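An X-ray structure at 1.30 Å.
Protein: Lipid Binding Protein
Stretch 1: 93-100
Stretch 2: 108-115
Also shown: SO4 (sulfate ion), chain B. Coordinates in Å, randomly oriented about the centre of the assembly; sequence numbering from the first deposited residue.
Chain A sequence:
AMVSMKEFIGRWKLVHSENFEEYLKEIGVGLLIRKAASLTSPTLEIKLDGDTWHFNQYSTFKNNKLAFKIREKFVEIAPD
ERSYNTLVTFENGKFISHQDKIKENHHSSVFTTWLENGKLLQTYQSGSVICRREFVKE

Stretch 1 93-100: GKFISHQD
Stretch 2 108-115: SSVFTTWL

Residues 94-100 and 109-115 form neighbouring antiparallel strands of one sheet, their N-to-C directions 168° apart and their axes 4.7 Å apart at closest approach. The register pairs Phe95 with Thr113, Ile96 with Thr112, Ser97 with Phe111, His98 with Val110 and Gln99 with Ser109, with CA-CA separations of 4.6 to 5.1 Å. Backbone angles are extended throughout both strands: phi runs from -150° at Trp114 to -83° at Phe95, and psi from 99° at Gln99 to 167° at Trp114; Gly93, just before the first strand, turns at 84/4, where a CB would be jammed against the preceding carbonyl.

Three pairs carry all six direct hydrogen bonds. Phe95 N donates to Thr113 O (2.9 Å, bent to 140°) and Thr113 N to Phe95 O (2.8 Å); Ser97 N reaches Phe111 O and Phe111 N reaches Ser97 O, both at 2.8 Å and nearly straight; Gln99 N to Ser109 O and Ser109 N to Gln99 O are each 2.9 Å. Between these rings, alpha carbons approach the same acceptors, as in Val110 CA to Ser97 O (3.2 Å) and Ile96 CA to Phe111 O (3.3 Å).

Four waters bridge the strands, and one of them continues the backbone pairing. Beyond the last direct bond, water 1 donates to Gly93 O (2.6 Å) and accepts from Leu115 N (2.9 Å). Water 2 donates to Phe95 O (3.1 Å) and bonds Thr113 OG1 (2.7 Å; Thr113 chi1 m). Water 3 accepts from Ser109 OG (2.7 Å; chi1 m) and donates to Gln99 OE1 (2.7 Å), while Gln99 NE2 is satisfied elsewhere in the structure. Water 4 donates to both Asp100 OD1 (2.8 Å) and Ser109 O (2.9 Å), giving that carbonyl a second donor. Ser108 N, lying outside the ladder, donates to sulfate O4 (2.9 Å), and Ser108 OG makes a weak bond to sulfate O1 (3.3 Å).

On the face bearing Ser97, Gln99 and Phe111, the Phe111 ring (chi1 m, chi2 -60°) meets both partners at its edge: CD2 is 3.9 Å from Ser97 CB (chi1 t), and CE2 is 3.6 Å from NE2 of Gln99, whose chain is extended (t, t, chi3 83°). The face of Ile96, His98, Val110 and Thr112 is packed by carbon contacts. Ile96 CG2 (m, t) lies 4.0 Å from Val110 CG1, and His98 CD2 (chi1 m, chi2 81°) 3.6 Å from Val110 CG2 (chi1 t). Lys94 (m, t, t, p) lays CE over the Trp114 indole (chi1 p, chi2 102°), 4.3 Å from the five-membered-ring centroid; its NZ, 5.5 Å from that centroid, offers at most a weak attraction.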

# COMPACT_ATOMS: atom_id res chain seq x y z
N GLY A 93 -4.33 14.82 -5.71
CA GLY A 93 -2.92 14.68 -5.41
C GLY A 93 -2.52 13.38 -4.74
O GLY A 93 -1.36 13.26 -4.33
N LYS A 94 -3.45 12.44 -4.56
CA LYS A 94 -3.20 11.24 -3.79
C LYS A 94 -3.56 10.01 -4.60
O LYS A 94 -4.53 10.01 -5.36
CB LYS A 94 -4.05 11.20 -2.51
CG LYS A 94 -4.02 12.48 -1.70
CD LYS A 94 -4.68 12.26 -0.35
CE LYS A 94 -4.48 13.47 0.57
NZ LYS A 94 -5.08 14.70 -0.00
N PHE A 95 -2.76 8.94 -4.44
CA PHE A 95 -3.16 7.62 -4.94
C PHE A 95 -4.07 6.95 -3.93
O PHE A 95 -3.74 6.86 -2.75
CB PHE A 95 -1.96 6.70 -5.17
CG PHE A 95 -1.13 7.03 -6.38
CD1 PHE A 95 -0.05 7.88 -6.29
CD2 PHE A 95 -1.39 6.41 -7.60
CE1 PHE A 95 0.73 8.16 -7.38
CE2 PHE A 95 -0.61 6.67 -8.70
CZ PHE A 95 0.46 7.54 -8.60
N ILE A 96 -5.25 6.51 -4.37
CA ILE A 96 -6.22 5.86 -3.52
C ILE A 96 -6.51 4.50 -4.12
O ILE A 96 -6.95 4.41 -5.28
CB ILE A 96 -7.52 6.66 -3.41
CG1 ILE A 96 -7.21 8.08 -2.93
CG2 ILE A 96 -8.48 5.95 -2.48
CD1 ILE A 96 -8.42 8.99 -2.91
N SER A 97 -6.25 3.44 -3.36
CA SER A 97 -6.56 2.07 -3.78
C SER A 97 -7.70 1.49 -2.94
O SER A 97 -7.62 1.44 -1.71
CB SER A 97 -5.33 1.20 -3.66
OG SER A 97 -5.70 -0.12 -4.07
N HIS A 98 -8.78 1.08 -3.62
CA HIS A 98 -9.85 0.31 -3.01
C HIS A 98 -9.60 -1.16 -3.29
O HIS A 98 -9.72 -1.61 -4.43
CB HIS A 98 -11.21 0.76 -3.53
CG HIS A 98 -11.66 2.05 -2.94
ND1 HIS A 98 -11.23 3.28 -3.40
CD2 HIS A 98 -12.44 2.30 -1.86
CE1 HIS A 98 -11.78 4.24 -2.66
NE2 HIS A 98 -12.50 3.67 -1.72
N GLN A 99 -9.21 -1.89 -2.26
CA GLN A 99 -8.92 -3.31 -2.36
C GLN A 99 -10.16 -4.02 -1.83
O GLN A 99 -10.32 -4.15 -0.62
CB GLN A 99 -7.66 -3.63 -1.56
CG GLN A 99 -7.27 -5.12 -1.68
CD GLN A 99 -6.09 -5.47 -0.80
OE1 GLN A 99 -6.23 -5.73 0.39
NE2 GLN A 99 -4.90 -5.47 -1.40
N ASP A 100 -11.02 -4.47 -2.74
CA ASP A 100 -12.31 -5.04 -2.37
C ASP A 100 -12.24 -6.56 -2.23
O ASP A 100 -11.74 -7.26 -3.12
CB ASP A 100 -13.38 -4.69 -3.42
CG ASP A 100 -13.75 -3.22 -3.44
OD1 ASP A 100 -13.49 -2.50 -2.47
OD2 ASP A 100 -14.33 -2.78 -4.46
N SER A 108 -12.07 -5.94 3.24
CA SER A 108 -11.66 -4.96 2.25
C SER A 108 -10.82 -3.90 2.93
O SER A 108 -10.91 -3.68 4.15
CB SER A 108 -12.90 -4.32 1.62
OG SER A 108 -13.67 -5.28 0.93
N SER A 109 -10.01 -3.21 2.12
CA SER A 109 -9.13 -2.16 2.62
C SER A 109 -9.13 -0.98 1.68
O SER A 109 -9.44 -1.09 0.50
CB SER A 109 -7.67 -2.62 2.74
OG SER A 109 -7.51 -3.60 3.75
N VAL A 110 -8.77 0.19 2.22
CA VAL A 110 -8.49 1.39 1.42
C VAL A 110 -7.09 1.85 1.75
O VAL A 110 -6.77 2.06 2.92
CB VAL A 110 -9.50 2.53 1.69
CG1 VAL A 110 -9.16 3.74 0.83
CG2 VAL A 110 -10.89 2.05 1.38
N PHE A 111 -6.26 2.01 0.72
CA PHE A 111 -4.90 2.49 0.87
C PHE A 111 -4.79 3.88 0.26
O PHE A 111 -5.27 4.12 -0.85
CB PHE A 111 -3.92 1.57 0.16
CG PHE A 111 -4.08 0.13 0.52
CD1 PHE A 111 -3.94 -0.32 1.82
CD2 PHE A 111 -4.40 -0.79 -0.45
CE1 PHE A 111 -4.10 -1.68 2.13
CE2 PHE A 111 -4.55 -2.15 -0.13
CZ PHE A 111 -4.39 -2.57 1.15
N THR A 112 -4.21 4.82 0.99
CA THR A 112 -4.03 6.17 0.49
C THR A 112 -2.56 6.51 0.57
O THR A 112 -1.95 6.30 1.62
CB THR A 112 -4.85 7.16 1.32
OG1 THR A 112 -6.21 6.72 1.36
CG2 THR A 112 -4.77 8.55 0.70
N THR A 113 -1.99 7.02 -0.53
CA THR A 113 -0.59 7.38 -0.60
C THR A 113 -0.51 8.83 -1.04
O THR A 113 -1.09 9.21 -2.05
CB THR A 113 0.17 6.48 -1.56
OG1 THR A 113 0.01 5.11 -1.16
CG2 THR A 113 1.64 6.77 -1.58
N TRP A 114 0.23 9.64 -0.28
CA TRP A 114 0.29 11.06 -0.57
C TRP A 114 1.64 11.60 -0.13
O TRP A 114 2.39 10.95 0.59
CB TRP A 114 -0.92 11.83 -0.01
CG TRP A 114 -0.91 12.12 1.47
CD1 TRP A 114 -0.59 13.32 2.06
CD2 TRP A 114 -1.26 11.23 2.54
NE1 TRP A 114 -0.70 13.20 3.42
CE2 TRP A 114 -1.16 11.96 3.74
CE3 TRP A 114 -1.69 9.89 2.59
CZ2 TRP A 114 -1.40 11.39 4.99
CZ3 TRP A 114 -1.96 9.33 3.82
CH2 TRP A 114 -1.82 10.09 5.01
N LEU A 115 1.94 12.81 -0.58
CA LEU A 115 3.21 13.48 -0.27
C LEU A 115 2.98 14.69 0.62
O LEU A 115 2.03 15.45 0.43
CB LEU A 115 3.91 13.92 -1.54
CG LEU A 115 4.26 12.85 -2.58
CD1 LEU A 115 4.98 13.45 -3.76
CD2 LEU A 115 5.10 11.76 -1.95
S SO4 B . -15.36 -5.42 4.98
O1 SO4 B . -15.61 -5.43 3.54
O2 SO4 B . -16.32 -4.56 5.66
O3 SO4 B . -15.43 -6.78 5.51
O4 SO4 B . -13.98 -4.95 5.21
O HOH W 1 0.08 14.23 -2.34
O HOH W 2 -2.34 4.20 -2.19
O HOH W 3 -7.94 -5.96 2.47
O HOH W 4 -12.11 -1.12 -0.53